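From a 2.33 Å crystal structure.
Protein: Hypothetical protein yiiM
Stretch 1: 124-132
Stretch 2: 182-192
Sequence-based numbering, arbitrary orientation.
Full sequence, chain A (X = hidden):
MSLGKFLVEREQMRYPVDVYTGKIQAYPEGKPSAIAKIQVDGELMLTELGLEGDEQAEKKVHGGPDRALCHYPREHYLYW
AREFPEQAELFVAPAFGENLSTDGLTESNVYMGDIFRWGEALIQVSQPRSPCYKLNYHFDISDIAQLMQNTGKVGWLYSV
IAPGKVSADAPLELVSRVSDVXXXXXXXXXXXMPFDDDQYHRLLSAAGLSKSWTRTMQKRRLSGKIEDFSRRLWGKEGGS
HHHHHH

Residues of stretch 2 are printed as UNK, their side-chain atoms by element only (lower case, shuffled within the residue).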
# COMPACT_ATOMS: atom_id res chain seq x y z
N GLN A 124 2.66 2.41 -10.34
CA GLN A 124 2.97 1.01 -10.19
C GLN A 124 3.02 0.57 -8.72
O GLN A 124 3.67 1.21 -7.91
CB GLN A 124 4.31 0.67 -10.87
CG GLN A 124 4.66 -0.83 -10.74
CD GLN A 124 5.84 -1.18 -11.61
OE1 GLN A 124 6.90 -0.57 -11.50
NE2 GLN A 124 5.70 -2.17 -12.47
N VAL A 125 2.39 -0.56 -8.43
CA VAL A 125 2.37 -1.08 -7.05
C VAL A 125 3.78 -1.50 -6.69
O VAL A 125 4.38 -2.29 -7.41
CB VAL A 125 1.38 -2.24 -6.88
CG1 VAL A 125 1.45 -2.82 -5.47
CG2 VAL A 125 -0.03 -1.77 -7.21
N SER A 126 4.32 -0.94 -5.61
CA SER A 126 5.73 -1.21 -5.28
C SER A 126 5.92 -2.04 -4.04
O SER A 126 6.95 -2.70 -3.87
CB SER A 126 6.43 0.16 -5.12
OG SER A 126 5.98 0.72 -3.89
N GLN A 127 4.94 -2.07 -3.14
CA GLN A 127 5.05 -2.87 -1.93
C GLN A 127 3.77 -2.79 -1.10
O GLN A 127 2.99 -1.85 -1.25
CB GLN A 127 6.20 -2.34 -1.03
CG GLN A 127 5.95 -0.91 -0.55
CD GLN A 127 6.94 -0.49 0.54
OE1 GLN A 127 8.12 -0.22 0.31
NE2 GLN A 127 6.47 -0.49 1.79
N PRO A 128 3.58 -3.78 -0.24
CA PRO A 128 2.45 -3.73 0.70
C PRO A 128 2.77 -2.63 1.69
O PRO A 128 3.95 -2.24 1.75
CB PRO A 128 2.42 -5.10 1.34
CG PRO A 128 3.34 -5.97 0.56
CD PRO A 128 4.29 -5.06 -0.19
N ARG A 129 1.80 -1.93 2.26
CA ARG A 129 2.08 -0.89 3.24
C ARG A 129 2.48 -1.57 4.56
O ARG A 129 1.86 -2.56 4.98
CB ARG A 129 0.88 0.03 3.40
CG ARG A 129 1.08 1.22 4.37
CD ARG A 129 0.63 0.81 5.78
NE ARG A 129 0.46 1.98 6.64
CZ ARG A 129 -0.57 2.83 6.58
NH1 ARG A 129 -1.55 2.63 5.69
NH2 ARG A 129 -0.58 3.88 7.39
N SER A 130 3.51 -1.10 5.17
CA SER A 130 4.09 -1.56 6.42
C SER A 130 3.52 -0.89 7.66
O SER A 130 3.98 0.19 8.03
CB SER A 130 5.60 -1.19 6.41
OG SER A 130 6.42 -2.29 6.18
N PRO A 131 2.66 -1.56 8.41
CA PRO A 131 2.12 -1.00 9.64
C PRO A 131 3.23 -0.50 10.56
O PRO A 131 4.26 -1.14 10.73
CB PRO A 131 1.35 -2.13 10.28
CG PRO A 131 1.57 -3.34 9.47
CD PRO A 131 2.24 -2.95 8.19
N CYS A 132 3.02 0.65 11.12
CA CYS A 132 3.93 1.35 12.01
C CYS A 132 3.20 1.71 13.31
O CYS A 132 2.00 1.99 13.31
CB CYS A 132 4.40 2.60 11.27
SG CYS A 132 5.30 3.84 12.17
N UNK A 182 0.71 -11.50 -5.53
CA UNK A 182 -0.25 -10.54 -5.02
C UNK A 182 0.36 -9.82 -3.80
O UNK A 182 1.27 -10.35 -3.16
o UNK A 182 -1.19 -12.10 -3.42
c UNK A 182 -1.53 -11.23 -4.52
c UNK A 182 -2.19 -12.09 -5.61
N UNK A 183 -0.25 -8.72 -3.45
CA UNK A 183 0.07 -7.94 -2.27
C UNK A 183 -0.08 -8.82 -1.03
O UNK A 183 0.76 -8.86 -0.12
c UNK A 183 -0.63 -5.93 -0.89
c UNK A 183 -0.82 -6.68 -2.19
c UNK A 183 -0.46 -5.74 -3.36
N UNK A 184 -1.12 -9.66 -1.01
CA UNK A 184 -1.38 -10.56 0.10
C UNK A 184 -0.21 -11.51 0.27
O UNK A 184 0.29 -11.67 1.38
c UNK A 184 -4.28 -13.11 0.67
c UNK A 184 -2.68 -11.34 -0.11
o UNK A 184 -4.46 -13.76 -0.36
c UNK A 184 -2.95 -12.40 0.96
n UNK A 184 -5.23 -12.99 1.58
N UNK A 185 0.23 -12.11 -0.83
CA UNK A 185 1.39 -13.00 -0.79
C UNK A 185 2.64 -12.26 -0.31
O UNK A 185 3.35 -12.76 0.55
c UNK A 185 1.66 -13.61 -2.16
o UNK A 185 1.90 -15.71 -4.29
c UNK A 185 0.91 -14.94 -4.15
c UNK A 185 0.59 -14.55 -2.70
o UNK A 185 0.22 -14.45 -5.06
N UNK A 186 2.94 -11.08 -0.85
CA UNK A 186 4.12 -10.35 -0.42
C UNK A 186 4.03 -10.07 1.09
O UNK A 186 5.00 -10.28 1.80
c UNK A 186 4.32 -9.07 -1.19
N UNK A 187 2.84 -9.60 1.53
CA UNK A 187 2.64 -9.35 2.93
C UNK A 187 2.89 -10.63 3.72
O UNK A 187 3.69 -10.54 4.66
c UNK A 187 1.28 -8.76 3.26
N UNK A 188 2.40 -11.77 3.30
CA UNK A 188 2.56 -13.03 4.00
C UNK A 188 4.01 -13.52 4.03
O UNK A 188 4.52 -14.10 4.99
c UNK A 188 1.68 -14.13 3.35
N UNK A 189 4.68 -13.38 2.91
CA UNK A 189 6.08 -13.73 2.79
C UNK A 189 6.91 -12.87 3.74
O UNK A 189 7.91 -13.31 4.30
c UNK A 189 6.60 -13.50 1.34
c UNK A 189 6.21 -14.28 -1.09
c UNK A 189 5.93 -14.49 0.38
c UNK A 189 8.11 -13.62 1.34
N UNK A 190 6.57 -11.60 3.88
CA UNK A 190 7.34 -10.74 4.76
C UNK A 190 7.06 -10.99 6.23
O UNK A 190 8.01 -10.97 6.99
c UNK A 190 7.04 -9.25 4.52
N UNK A 191 5.78 -11.20 6.59
CA UNK A 191 5.46 -11.23 8.01
C UNK A 191 4.75 -12.44 8.56
O UNK A 191 4.57 -12.51 9.78
c UNK A 191 5.04 -8.68 7.84
c UNK A 191 3.09 -7.67 6.44
c UNK A 191 4.36 -7.71 7.03
c UNK A 191 6.25 -8.12 8.14
c UNK A 191 4.55 -10.00 8.29
n UNK A 191 6.34 -6.88 7.58
c UNK A 191 5.20 -6.60 6.90
c UNK A 191 3.63 -5.44 5.56
c UNK A 191 4.86 -5.45 6.16
c UNK A 191 2.76 -6.53 5.71
N UNK A 192 4.26 -13.38 7.76
CA UNK A 192 3.53 -14.51 8.33
C UNK A 192 4.28 -15.83 8.25
O UNK A 192 4.14 -16.66 9.15
c UNK A 192 -0.46 -12.23 7.14
c UNK A 192 1.25 -13.51 7.70
n UNK A 192 0.19 -13.34 6.86
c UNK A 192 1.24 -12.42 8.49
c UNK A 192 2.17 -14.69 7.61
n UNK A 192 0.18 -11.63 8.14

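Position 182 has three side-chain atoms: one carbon that carries an oxygen and a carbon. It does not reach stretch 1. This is Thr182, the N-cap of the helix. Its OG1 accepts a hydrogen bond from the backbone N of position 185 at 3.0 Å.

Position 183 has three carbons, forked at the first. They lie against Val125 and Pro128. The fork without an oxygen makes it Val183. Its CG2 is 4.1 Å from Val125 CG1, and its CG1 is 3.9 Å from Pro128 CB.

Position 184 has a chain of three carbons, the third carrying one oxygen and one nitrogen. It points away from stretch 1 and is exposed. This is Gln184.

Position 185 has three carbons, the third carrying two oxygens. Its end leads away from stretch 1. This is Glu185. The backbone N of Thr182 donates to Glu185 OE2 at 3.0 Å, so side chain and backbone are bonded in both directions between these two residues.

Position 186 has one carbon, pointing toward stretch 1. It is Ala186, and its CB is 3.7 Å from Pro128 CG.

Position 187 also has one carbon, set sideways. It is Ala187. Its CB is 4.3 Å from Pro128 CB, and its backbone N is 3.8 Å from Pro128 CG.

Position 188 has one carbon, out of reach of stretch 1. It is Ala188.

Position 189 has four carbons, forked at the first, with one arm two carbons long. It is Ile189, buried but not against stretch 1.

Position 190 has a single carbon. It is Ala190, also buried and without a contact here.

Position 191 has one carbon, then fused five- and six-membered rings holding eight carbons and one nitrogen. The rings reach residues 128 to 131. Only tryptophan fits, so this is Trp191. Its CH2 is 3.4 Å from Arg129 O, and its CZ2 is 3.5 Å from Ser130 OG. Both oxygens lie at the ring edge, near its plane. Pro131 CD is 3.9 Å from CH2 of Trp191.

Position 192 has one carbon and a five-membered ring of three carbons and two nitrogens. It is His192, exposed and clear of stretch 1.

No hydrogen bond crosses between the stretches; the contact is mainly apolar packing. Pro128 has the largest covered area and meets Val183, Ala186, Ala187 and Trp191. The single-carbon side chains at 186 and 187 let its ring sit close to the helix backbone. Trp191 extends the contact past the end of the strand.

Stretch 2 (182-192) TVQEAAAIAWH
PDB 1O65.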